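Uncharacterized protein (Bacteroides eggerthii DSM 20697, PDB 4ECO) is of unknown function but has a leucine-rich repeat fold, and so probably serves to bind other proteins. Local coordinates at residues Gly70-Pro73 against Gly74-Leu77; Leu243-Asp246 against Asn247-Asp250; Glu367-Ala370 against Asn371-Gly374; Lys502-Asp505 against Asp506-Ala509; Arg627-Asp630 against Ala631-Ile634. All blocks are in the same frame, centred on the assembly; numbering follows the deposited sequence.

The five contacts are local turns in series along one elongated leucine-rich repeat chain, and none touches another. Contact 1 turns the chain into strand 75-77, and contact 2 lies about 25 Å from it, centre to centre. Contacts 2 and 3, 3 and 4, and 4 and 5 follow at centre distances of about 35, 35 and 36 Å, while contacts 2 and 5 are about 80 Å apart. Contacts 2, 4 and 5 each contain a 3-10 turn, whereas contacts 1 and 3 are built on beta turns of type II and type I. A sodium ion, bound by Glu117 and Ser192, lies about 12 Å from the nearest part of Gly74. Contact 5 holds half of the disulfide Cys608-Cys629.

Contact 1: Gly70-Pro73 against Gly74-Leu77; sequences GAQP and GVSL
Gly70 and Val75 meet where the chain doubles back through a type II beta turn running from Gln72 to Val75, with Pro73 and Gly74 at its two corners. Val75 N closes the turn on Gln72 O at 3.0 Å, with an N-H...O angle of 147°. Gly74 sits at the second corner with phi 94°, a backbone setting that glycine takes easily and that residues with a CB reach poorly. The two Val75 methyls go to different residues of the first arm. CG1, anti to the backbone N (chi1 178°), comes to 3.6 Å from Gly70 O, and CG2 rests alongside Gln72 CB at 3.8 Å.

At the far end of the pair Leu77 spreads its two methyls over the backbone of Gly70. Leu77 CD1 lies 3.7 Å from Gly70 CA, just where a side chain on that residue would run into it, while Leu77 CD2 approaches Gly70 O. One water bridges the two arms, donating to Gly70 O at 2.6 Å and to Val75 O at 2.7 Å. Outside the turn, Gln72 NE2 binds the carbonyls of Trp69 and Asn61, and Pro73 O receives the indole N-H of Trp60. Strand 75-77 then pairs antiparallel with strand 83-87, where Val75 and Leu77 both touch Val83.

The chemistry is that of a Pro-Gly reversal: a single direct backbone bond closes the turn, a water joins carbonyls that could not bond to each other, and aliphatic methyls lie against the bare glycine backbone.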
loop_
_atom_site.group_PDB
_atom_site.type_symbol
_atom_site.label_atom_id
_atom_site.label_comp_id
_atom_site.label_asym_id
_atom_site.label_seq_id
_atom_site.Cartn_x
_atom_site.Cartn_y
_atom_site.Cartn_z
ATOM N N GLY A 70 35.541 -16.135 -6.942
ATOM C CA GLY A 70 34.600 -15.588 -5.970
ATOM C C GLY A 70 34.115 -14.200 -6.330
ATOM O O GLY A 70 33.026 -13.791 -5.910
ATOM N N ALA A 71 34.942 -13.477 -7.119
ATOM C CA ALA A 71 34.692 -12.134 -7.625
ATOM C C ALA A 71 33.695 -12.194 -8.793
ATOM O O ALA A 71 34.067 -12.388 -9.953
ATOM C CB ALA A 71 35.994 -11.476 -8.039
ATOM N N GLN A 72 32.410 -12.060 -8.447
ATOM C CA GLN A 72 31.312 -12.138 -9.394
ATOM C C GLN A 72 30.218 -11.159 -9.078
ATOM O O GLN A 72 29.846 -11.020 -7.908
ATOM C CB GLN A 72 30.668 -13.562 -9.420
ATOM C CG GLN A 72 31.592 -14.757 -9.712
ATOM C CD GLN A 72 32.312 -14.674 -11.016
ATOM O OE1 GLN A 72 31.977 -13.871 -11.892
ATOM N NE2 GLN A 72 33.346 -15.495 -11.160
ATOM N N PRO A 73 29.596 -10.565 -10.133
ATOM C CA PRO A 73 28.427 -9.705 -9.896
ATOM C C PRO A 73 27.276 -10.522 -9.265
ATOM O O PRO A 73 26.913 -11.583 -9.770
ATOM C CB PRO A 73 28.096 -9.183 -11.298
ATOM C CG PRO A 73 28.664 -10.170 -12.231
ATOM C CD PRO A 73 29.896 -10.672 -11.583
ATOM N N GLY A 74 26.796 -10.072 -8.112
ATOM C CA GLY A 74 25.727 -10.749 -7.385
ATOM C C GLY A 74 26.211 -11.713 -6.317
ATOM O O GLY A 74 25.402 -12.393 -5.661
ATOM N N VAL A 75 27.554 -11.771 -6.133
ATOM C CA VAL A 75 28.188 -12.650 -5.153
ATOM C C VAL A 75 29.012 -11.829 -4.189
ATOM O O VAL A 75 29.841 -11.036 -4.617
ATOM C CB VAL A 75 29.060 -13.763 -5.799
ATOM C CG1 VAL A 75 29.746 -14.614 -4.728
ATOM C CG2 VAL A 75 28.240 -14.640 -6.747
ATOM N N SER A 76 28.769 -12.040 -2.881
ATOM C CA SER A 76 29.515 -11.481 -1.757
ATOM C C SER A 76 30.349 -12.589 -1.088
ATOM O O SER A 76 29.891 -13.733 -0.932
ATOM C CB SER A 76 28.578 -10.832 -0.739
ATOM O OG SER A 76 27.858 -11.752 0.064
ATOM N N LEU A 77 31.561 -12.233 -0.693
ATOM C CA LEU A 77 32.465 -13.131 0.020
ATOM C C LEU A 77 32.774 -12.589 1.416
ATOM O O LEU A 77 32.398 -11.465 1.749
ATOM C CB LEU A 77 33.792 -13.333 -0.759
ATOM C CG LEU A 77 33.724 -13.595 -2.248
ATOM C CD1 LEU A 77 35.083 -13.683 -2.803
ATOM C CD2 LEU A 77 32.894 -14.861 -2.582
HETATM O O HOH W 1 32.439 -11.352 -5.165
#

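Contact 2: Leu243-Asp246 against Asn247-Asp250; sequences LKWD and NLKD
Lys244 O accepts Asn247 N at 3.2 Å and Trp245 O accepts Leu248 N at the same distance as the chain winds through a short 3-10 turn. The turn belongs to the loop between helix 233-238 and strand 253-257 of this leucine-rich repeat protein. It ends in an inverse gamma turn centred on Leu248, where Lys249 N makes a weak bond to Asn247 O.

Trp245 and Leu248, three residues apart, lie side by side and point the same way. Leu248 CD2 meets the indole at its edge, near the ring plane, 3.7 Å from Trp245 CZ3 and 3.9 Å from Trp245 CE3. The ring has further company: the Phe268 ring meets it at an inclined angle, and Met203 and Cys224 touch it too. Leu248 is buried, so this pair forms the inward flank of the turn.

On the outward flank Asn247 folds back over the start of the turn. Its OD1 comes to 3.4 Å from Lys244 CB, a contact with aliphatic carbon. Lys244 itself extends away, toward a long, weak ion pair with Asp242.

Asp246 and Lys249 make the salt bridge of this exposed side. Asp246 CG stands anti to its own N (chi1 -168°), and the lysine chain bends at chi2 (-72°) to come back over the turn. Lys249 NZ thus reaches Asp246 OD2 at 3.1 Å, approaching from above the carboxylate plane, 54° out of it.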
loop_
_atom_site.group_PDB
_atom_site.type_symbol
_atom_site.label_atom_id
_atom_site.label_comp_id
_atom_site.label_asym_id
_atom_site.label_seq_id
_atom_site.Cartn_x
_atom_site.Cartn_y
_atom_site.Cartn_z
ATOM N N LEU A 243 20.060 -34.022 6.785
ATOM C CA LEU A 243 19.735 -32.614 6.639
ATOM C C LEU A 243 18.263 -32.401 6.988
ATOM O O LEU A 243 17.404 -33.248 6.689
ATOM C CB LEU A 243 20.050 -32.111 5.224
ATOM C CG LEU A 243 21.455 -32.376 4.643
ATOM C CD1 LEU A 243 21.476 -32.060 3.179
ATOM C CD2 LEU A 243 22.532 -31.563 5.341
ATOM N N LYS A 244 17.979 -31.295 7.677
ATOM C CA LYS A 244 16.633 -31.002 8.143
ATOM C C LYS A 244 16.337 -29.544 7.995
ATOM O O LYS A 244 17.219 -28.706 8.210
ATOM C CB LYS A 244 16.473 -31.415 9.628
ATOM C CG LYS A 244 16.427 -32.918 9.881
ATOM C CD LYS A 244 16.740 -33.277 11.332
ATOM C CE LYS A 244 16.461 -34.744 11.586
ATOM N NZ LYS A 244 16.913 -35.201 12.927
ATOM N N TRP A 245 15.070 -29.228 7.701
ATOM C CA TRP A 245 14.611 -27.843 7.626
ATOM C C TRP A 245 14.656 -27.189 9.009
ATOM O O TRP A 245 14.848 -25.977 9.096
ATOM C CB TRP A 245 13.208 -27.737 7.026
ATOM C CG TRP A 245 13.169 -27.959 5.540
ATOM C CD1 TRP A 245 12.525 -28.964 4.882
ATOM C CD2 TRP A 245 13.805 -27.161 4.526
ATOM N NE1 TRP A 245 12.692 -28.827 3.521
ATOM C CE2 TRP A 245 13.490 -27.742 3.276
ATOM C CE3 TRP A 245 14.631 -26.015 4.551
ATOM C CZ2 TRP A 245 13.974 -27.226 2.065
ATOM C CZ3 TRP A 245 15.093 -25.488 3.349
ATOM C CH2 TRP A 245 14.756 -26.083 2.124
ATOM N N ASP A 246 14.558 -28.001 10.083
ATOM C CA ASP A 246 14.608 -27.517 11.456
ATOM C C ASP A 246 15.951 -26.867 11.794
ATOM O O ASP A 246 15.986 -25.998 12.654
ATOM C CB ASP A 246 14.320 -28.646 12.451
ATOM C CG ASP A 246 14.071 -28.143 13.870
ATOM O OD1 ASP A 246 13.091 -27.384 14.072
ATOM O OD2 ASP A 246 14.864 -28.503 14.782
ATOM N N ASN A 247 17.026 -27.235 11.087
ATOM C CA ASN A 247 18.375 -26.712 11.319
ATOM C C ASN A 247 18.589 -25.297 10.740
ATOM O O ASN A 247 19.552 -24.631 11.140
ATOM C CB ASN A 247 19.412 -27.671 10.751
ATOM C CG ASN A 247 19.391 -29.022 11.408
ATOM O OD1 ASN A 247 19.420 -30.042 10.730
ATOM N ND2 ASN A 247 19.287 -29.061 12.739
ATOM N N LEU A 248 17.687 -24.820 9.855
ATOM C CA LEU A 248 17.758 -23.472 9.299
ATOM C C LEU A 248 17.070 -22.492 10.276
ATOM O O LEU A 248 15.980 -21.941 10.033
ATOM C CB LEU A 248 17.154 -23.434 7.888
ATOM C CG LEU A 248 18.147 -23.693 6.736
ATOM C CD1 LEU A 248 18.763 -25.108 6.803
ATOM C CD2 LEU A 248 17.481 -23.463 5.403
ATOM N N LYS A 249 17.746 -22.313 11.413
ATOM C CA LYS A 249 17.326 -21.514 12.554
ATOM C C LYS A 249 17.380 -19.992 12.295
ATOM O O LYS A 249 16.715 -19.237 13.004
ATOM C CB LYS A 249 18.229 -21.853 13.750
ATOM C CG LYS A 249 18.200 -23.326 14.226
ATOM C CD LYS A 249 16.929 -23.738 14.950
ATOM C CE LYS A 249 16.987 -25.170 15.416
ATOM N NZ LYS A 249 15.633 -25.690 15.763
ATOM N N ASP A 250 18.165 -19.548 11.298
ATOM C CA ASP A 250 18.352 -18.134 10.986
ATOM C C ASP A 250 17.516 -17.656 9.786
ATOM O O ASP A 250 17.505 -16.448 9.509
ATOM C CB ASP A 250 19.839 -17.860 10.707
ATOM C CG ASP A 250 20.752 -17.833 11.932
ATOM O OD1 ASP A 250 20.219 -17.865 13.085
ATOM O OD2 ASP A 250 21.999 -17.732 11.743
#

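Contact 3: Glu367-Ala370 against Asn371-Gly374; sequences EIPA and NFCG
Phe372 folds back on Ile368 and Pro369 through a type I beta turn that runs from Pro369 to Phe372 and is closed by Phe372 N on Pro369 O at 3.1 Å. The phenylalanine has CG anti to its backbone N (chi1 -174°), which drops the ring to the side of Ile368 and Pro369. Ile368 presents its CG2 branch, itself anti to the backbone N, to Phe372 CB at 3.7 Å and to Phe372 CG at 4.0 Å. Pro369 sets CG at the edge of the ring near its plane, 3.9 Å from Phe372 CD1; its CD lies equally near that carbon. A serine in place of Pro369 would probably leave this ring edge without its apolar neighbour and set the backbone ahead of the turn freer to rotate.

The Ile-Pro-x-x-Phe sequence recalls the apolar spacing of many leucine-rich repeats, in which a proline-led turn returns a hydrophobic residue to the core. Here the Phe372 ring meets Phe349 edge-to-face and also touches Phe320 and Leu358. The turn joins strand 364-367 to strand 373-375, which pairs parallel with strand 354-359, and backbone bonds from Phe372 to Phe349 and from Gly374 to Ile353 and Leu355 tie it to the preceding coil.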
loop_
_atom_site.group_PDB
_atom_site.type_symbol
_atom_site.label_atom_id
_atom_site.label_comp_id
_atom_site.label_asym_id
_atom_site.label_seq_id
_atom_site.Cartn_x
_atom_site.Cartn_y
_atom_site.Cartn_z
ATOM N N GLU A 367 -18.194 -7.654 5.398
ATOM C CA GLU A 367 -18.180 -7.373 6.828
ATOM C C GLU A 367 -16.827 -7.630 7.453
ATOM O O GLU A 367 -16.203 -8.648 7.165
ATOM C CB GLU A 367 -19.229 -8.268 7.508
ATOM C CG GLU A 367 -19.707 -7.830 8.885
ATOM C CD GLU A 367 -20.905 -8.607 9.407
ATOM O OE1 GLU A 367 -21.697 -9.120 8.583
ATOM O OE2 GLU A 367 -21.044 -8.709 10.647
ATOM N N ILE A 368 -16.396 -6.718 8.341
ATOM C CA ILE A 368 -15.195 -6.843 9.171
ATOM C C ILE A 368 -15.702 -7.141 10.590
ATOM O O ILE A 368 -16.491 -6.357 11.142
ATOM C CB ILE A 368 -14.278 -5.609 9.082
ATOM C CG1 ILE A 368 -13.741 -5.384 7.633
ATOM C CG2 ILE A 368 -13.171 -5.646 10.142
ATOM C CD1 ILE A 368 -12.768 -6.454 7.032
ATOM N N PRO A 369 -15.333 -8.314 11.160
ATOM C CA PRO A 369 -15.873 -8.709 12.481
ATOM C C PRO A 369 -15.397 -7.827 13.608
ATOM O O PRO A 369 -14.377 -7.145 13.471
ATOM C CB PRO A 369 -15.350 -10.137 12.673
ATOM C CG PRO A 369 -14.136 -10.195 11.839
ATOM C CD PRO A 369 -14.440 -9.359 10.623
ATOM N N ALA A 370 -16.138 -7.871 14.724
ATOM C CA ALA A 370 -15.904 -7.075 15.936
ATOM C C ALA A 370 -14.494 -7.276 16.500
ATOM O O ALA A 370 -13.876 -6.306 16.967
ATOM C CB ALA A 370 -16.934 -7.435 16.991
ATOM N N ASN A 371 -13.979 -8.507 16.405
ATOM C CA ASN A 371 -12.674 -8.816 16.952
ATOM C C ASN A 371 -11.645 -9.093 15.874
ATOM O O ASN A 371 -10.707 -9.879 16.095
ATOM C CB ASN A 371 -12.800 -10.036 17.873
ATOM C CG ASN A 371 -12.036 -9.853 19.157
ATOM O OD1 ASN A 371 -11.945 -8.734 19.689
ATOM N ND2 ASN A 371 -11.513 -10.953 19.720
ATOM N N PHE A 372 -11.781 -8.428 14.710
ATOM C CA PHE A 372 -10.904 -8.713 13.584
ATOM C C PHE A 372 -9.425 -8.713 13.992
ATOM O O PHE A 372 -8.740 -9.715 13.745
ATOM C CB PHE A 372 -11.130 -7.770 12.415
ATOM C CG PHE A 372 -10.301 -8.207 11.237
ATOM C CD1 PHE A 372 -10.577 -9.409 10.577
ATOM C CD2 PHE A 372 -9.205 -7.456 10.821
ATOM C CE1 PHE A 372 -9.780 -9.844 9.512
ATOM C CE2 PHE A 372 -8.411 -7.886 9.747
ATOM C CZ PHE A 372 -8.706 -9.076 9.100
ATOM N N CYS A 373 -8.956 -7.624 14.656
ATOM C CA CYS A 373 -7.575 -7.487 15.121
ATOM C C CYS A 373 -7.413 -6.301 16.078
ATOM O O CYS A 373 -8.324 -5.491 16.242
ATOM C CB CYS A 373 -6.640 -7.327 13.927
ATOM S SG CYS A 373 -6.850 -5.762 13.045
ATOM N N GLY A 374 -6.209 -6.195 16.644
ATOM C CA GLY A 374 -5.749 -5.081 17.453
ATOM C C GLY A 374 -4.778 -4.283 16.601
ATOM O O GLY A 374 -4.578 -4.611 15.424
#

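Contact 4: Lys502-Asp505 against Asp506-Ala509; sequences KLSD and DFRA
Asp506 OD2, on the carboxylate beside Ser504, is gripped by two backbone N-H groups, those of Ser476 and Leu477. Ser504 OG, set between its backbone N and carbonyl carbon (chi1 53°), comes to 3.2 Å from Asp506 CB and is bonded to Ile472 O. Both polar groups thus face the same neighbouring loop. A 3-10 turn carries the contact, with Arg508 N on Asp505 O at 3.2 Å and a weaker bond from Phe507 N to Ser504 O.

Leu503 and Phe507 cross at about a right angle. Leu503 CD1 stands over the ring centre in a CH-pi contact, 4.0 Å from the Phe507 centroid and 9° off the normal, while Ser504 O lies in plane at the ring edge. With an alanine at Phe507, Leu503 CD1 would probably lose the ring face it rests on, opening a gap there.

Asp505 and Arg508 lie side by side, Asp505 CG 3.6 Å from Arg508 CD, but the two charged groups stay beyond salt-bridge distance, Asp505 OD2 4.6 Å from Arg508 NE. Such a tight turn between parallel strands, here 492-494 and 517-519, is typical of a leucine-rich repeat solenoid.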
loop_
_atom_site.group_PDB
_atom_site.type_symbol
_atom_site.label_atom_id
_atom_site.label_comp_id
_atom_site.label_asym_id
_atom_site.label_seq_id
_atom_site.Cartn_x
_atom_site.Cartn_y
_atom_site.Cartn_z
ATOM N N LYS A 502 -28.526 22.040 1.311
ATOM C CA LYS A 502 -28.405 22.781 2.561
ATOM C C LYS A 502 -27.314 22.295 3.475
ATOM O O LYS A 502 -27.039 21.102 3.570
ATOM C CB LYS A 502 -29.722 22.703 3.362
ATOM C CG LYS A 502 -30.487 24.011 3.471
ATOM C CD LYS A 502 -31.951 23.767 3.878
ATOM C CE LYS A 502 -32.805 23.137 2.784
ATOM N NZ LYS A 502 -34.194 22.854 3.242
ATOM N N LEU A 503 -26.761 23.248 4.224
ATOM C CA LEU A 503 -25.828 22.984 5.300
ATOM C C LEU A 503 -26.542 23.424 6.606
ATOM O O LEU A 503 -27.771 23.278 6.690
ATOM C CB LEU A 503 -24.447 23.638 5.077
ATOM C CG LEU A 503 -23.612 23.163 3.856
ATOM C CD1 LEU A 503 -22.236 23.750 3.913
ATOM C CD2 LEU A 503 -23.492 21.633 3.771
ATOM N N SER A 504 -25.803 23.908 7.622
ATOM C CA SER A 504 -26.310 24.342 8.931
ATOM C C SER A 504 -25.314 25.268 9.550
ATOM O O SER A 504 -24.223 25.438 8.996
ATOM C CB SER A 504 -26.567 23.151 9.851
ATOM O OG SER A 504 -25.419 22.320 9.962
ATOM N N ASP A 505 -25.641 25.846 10.718
ATOM C CA ASP A 505 -24.733 26.766 11.406
ATOM C C ASP A 505 -23.599 26.003 12.074
ATOM O O ASP A 505 -22.732 26.612 12.710
ATOM C CB ASP A 505 -25.493 27.627 12.404
ATOM C CG ASP A 505 -26.322 28.691 11.728
ATOM O OD1 ASP A 505 -26.532 28.588 10.482
ATOM O OD2 ASP A 505 -26.790 29.610 12.437
ATOM N N ASP A 506 -23.579 24.671 11.861
ATOM C CA ASP A 506 -22.517 23.770 12.278
ATOM C C ASP A 506 -21.227 24.106 11.563
ATOM O O ASP A 506 -20.179 23.626 11.973
ATOM C CB ASP A 506 -22.885 22.297 11.961
ATOM C CG ASP A 506 -23.885 21.608 12.866
ATOM O OD1 ASP A 506 -24.425 22.278 13.787
ATOM O OD2 ASP A 506 -24.132 20.396 12.661
ATOM N N PHE A 507 -21.295 24.845 10.444
ATOM C CA PHE A 507 -20.109 25.147 9.646
ATOM C C PHE A 507 -19.491 26.529 10.014
ATOM O O PHE A 507 -18.360 26.824 9.622
ATOM C CB PHE A 507 -20.468 25.056 8.172
ATOM C CG PHE A 507 -20.700 23.615 7.750
ATOM C CD1 PHE A 507 -21.966 23.039 7.840
ATOM C CD2 PHE A 507 -19.649 22.832 7.270
ATOM C CE1 PHE A 507 -22.170 21.712 7.464
ATOM C CE2 PHE A 507 -19.860 21.507 6.879
ATOM C CZ PHE A 507 -21.113 20.953 6.988
ATOM N N ARG A 508 -20.186 27.316 10.848
ATOM C CA ARG A 508 -19.699 28.602 11.332
ATOM C C ARG A 508 -18.531 28.374 12.322
ATOM O O ARG A 508 -18.358 27.263 12.831
ATOM C CB ARG A 508 -20.854 29.397 11.969
ATOM C CG ARG A 508 -21.994 29.633 10.973
ATOM C CD ARG A 508 -23.155 30.441 11.518
ATOM N NE ARG A 508 -22.773 31.773 12.000
ATOM C CZ ARG A 508 -22.503 32.814 11.214
ATOM N NH1 ARG A 508 -22.507 32.678 9.888
ATOM N NH2 ARG A 508 -22.193 33.990 11.745
ATOM N N ALA A 509 -17.718 29.413 12.567
ATOM C CA ALA A 509 -16.526 29.364 13.423
ATOM C C ALA A 509 -16.835 28.931 14.888
ATOM O O ALA A 509 -15.911 28.601 15.649
ATOM C CB ALA A 509 -15.863 30.716 13.420
#

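Contact 5: Arg627-Asp630 against Ala631-Ile634; sequences RGCD and ALDI
Cys629 and Leu632 form the dense side of this turn, with Cys629 SG 3.7 Å from Leu632 CG and Cys629 CB 3.8 Å from Leu632 CD1. The sulfur is anti to its backbone N (chi1 -165°), which places it alongside the leucine. There it is bonded to Cys608 SG in a disulfide. Ala631 CB adds a looser touch at 4.2 Å from Cys629 SG. Leu632 is buried further by Ile611 of helix 608-612, by Ile626 of strand 625-627 and by Leu604, so the turn packs onto the last elements of the chain.

The backbone makes a short 3-10 turn here. Leu632 N approaches Cys629 O at 3.4 Å, a weak bond, whereas Asp633 N meets Asp630 O at 3.0 Å with a nearly straight N-H...O angle of 165°. Asp633 follows in a left-handed conformation (phi 57°) and sends its side chain away from the turn, where Asp633 OD2 has a long, weak ion pair with Lys622. Leu632 O is bonded to Tyr620 OH.

The solvent side is looser. Asp630 and Asp633 are exposed, and of the Asp630 side chain little more than CB touches the following segment. Ile634 is loose against the turn itself, its CG1 4.2 Å from Cys629 O, but packs on Ile626 and Tyr620.

The chemistry therefore divides by face: exposed carboxylates lie on one, while on the other a disulfide ties the C-terminal turn to the start of helix 608-612, with leucine packing beside it, at the closing end of the repeat stack.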
loop_
_atom_site.group_PDB
_atom_site.type_symbol
_atom_site.label_atom_id
_atom_site.label_comp_id
_atom_site.label_asym_id
_atom_site.label_seq_id
_atom_site.Cartn_x
_atom_site.Cartn_y
_atom_site.Cartn_z
ATOM N N ARG A 627 -15.619 43.680 -15.968
ATOM C CA ARG A 627 -15.262 45.093 -15.996
ATOM C C ARG A 627 -13.928 45.333 -15.278
ATOM O O ARG A 627 -13.536 44.556 -14.404
ATOM C CB ARG A 627 -16.383 45.957 -15.361
ATOM C CG ARG A 627 -17.679 46.048 -16.190
ATOM C CD ARG A 627 -18.912 45.522 -15.462
ATOM N NE ARG A 627 -20.106 45.539 -16.319
ATOM C CZ ARG A 627 -21.032 46.498 -16.326
ATOM N NH1 ARG A 627 -20.935 47.535 -15.501
ATOM N NH2 ARG A 627 -22.072 46.419 -17.147
ATOM N N GLY A 628 -13.249 46.403 -15.671
ATOM C CA GLY A 628 -12.017 46.864 -15.042
ATOM C C GLY A 628 -10.687 46.278 -15.461
ATOM O O GLY A 628 -9.676 46.560 -14.810
ATOM N N CYS A 629 -10.660 45.471 -16.533
ATOM C CA CYS A 629 -9.409 44.867 -16.984
ATOM C C CYS A 629 -9.429 44.676 -18.499
ATOM O O CYS A 629 -9.965 43.681 -18.998
ATOM C CB CYS A 629 -9.141 43.555 -16.261
ATOM S SG CYS A 629 -7.438 42.963 -16.434
ATOM N N ASP A 630 -8.844 45.655 -19.229
ATOM C CA ASP A 630 -8.799 45.652 -20.688
ATOM C C ASP A 630 -7.902 44.532 -21.201
ATOM O O ASP A 630 -8.215 43.914 -22.234
ATOM C CB ASP A 630 -8.313 47.009 -21.202
ATOM C CG ASP A 630 -9.222 48.181 -20.858
ATOM O OD1 ASP A 630 -10.454 48.060 -21.056
ATOM O OD2 ASP A 630 -8.691 49.253 -20.487
ATOM N N ALA A 631 -6.826 44.238 -20.429
ATOM C CA ALA A 631 -5.798 43.237 -20.710
ATOM C C ALA A 631 -6.365 41.815 -20.860
ATOM O O ALA A 631 -5.622 40.907 -21.268
ATOM C CB ALA A 631 -4.758 43.252 -19.601
ATOM N N LEU A 632 -7.669 41.614 -20.529
ATOM C CA LEU A 632 -8.312 40.301 -20.591
ATOM C C LEU A 632 -8.948 40.028 -21.955
ATOM O O LEU A 632 -9.383 38.901 -22.186
ATOM C CB LEU A 632 -9.366 40.152 -19.481
ATOM C CG LEU A 632 -8.835 40.001 -18.052
ATOM C CD1 LEU A 632 -9.971 39.926 -17.073
ATOM C CD2 LEU A 632 -7.929 38.802 -17.900
ATOM N N ASP A 633 -8.963 41.032 -22.866
ATOM C CA ASP A 633 -9.507 40.952 -24.233
ATOM C C ASP A 633 -10.997 40.531 -24.173
ATOM O O ASP A 633 -11.401 39.536 -24.773
ATOM C CB ASP A 633 -8.655 39.993 -25.118
ATOM C CG ASP A 633 -9.053 39.865 -26.589
ATOM O OD1 ASP A 633 -9.705 40.800 -27.117
ATOM O OD2 ASP A 633 -8.694 38.840 -27.216
ATOM N N ILE A 634 -11.805 41.306 -23.433
ATOM C CA ILE A 634 -13.235 41.040 -23.277
ATOM C C ILE A 634 -13.962 41.415 -24.595
ATOM O O ILE A 634 -13.922 42.578 -25.013
ATOM C CB ILE A 634 -13.799 41.788 -22.026
ATOM C CG1 ILE A 634 -13.025 41.416 -20.726
ATOM C CG2 ILE A 634 -15.320 41.599 -21.866
ATOM C CD1 ILE A 634 -12.985 39.879 -20.329
#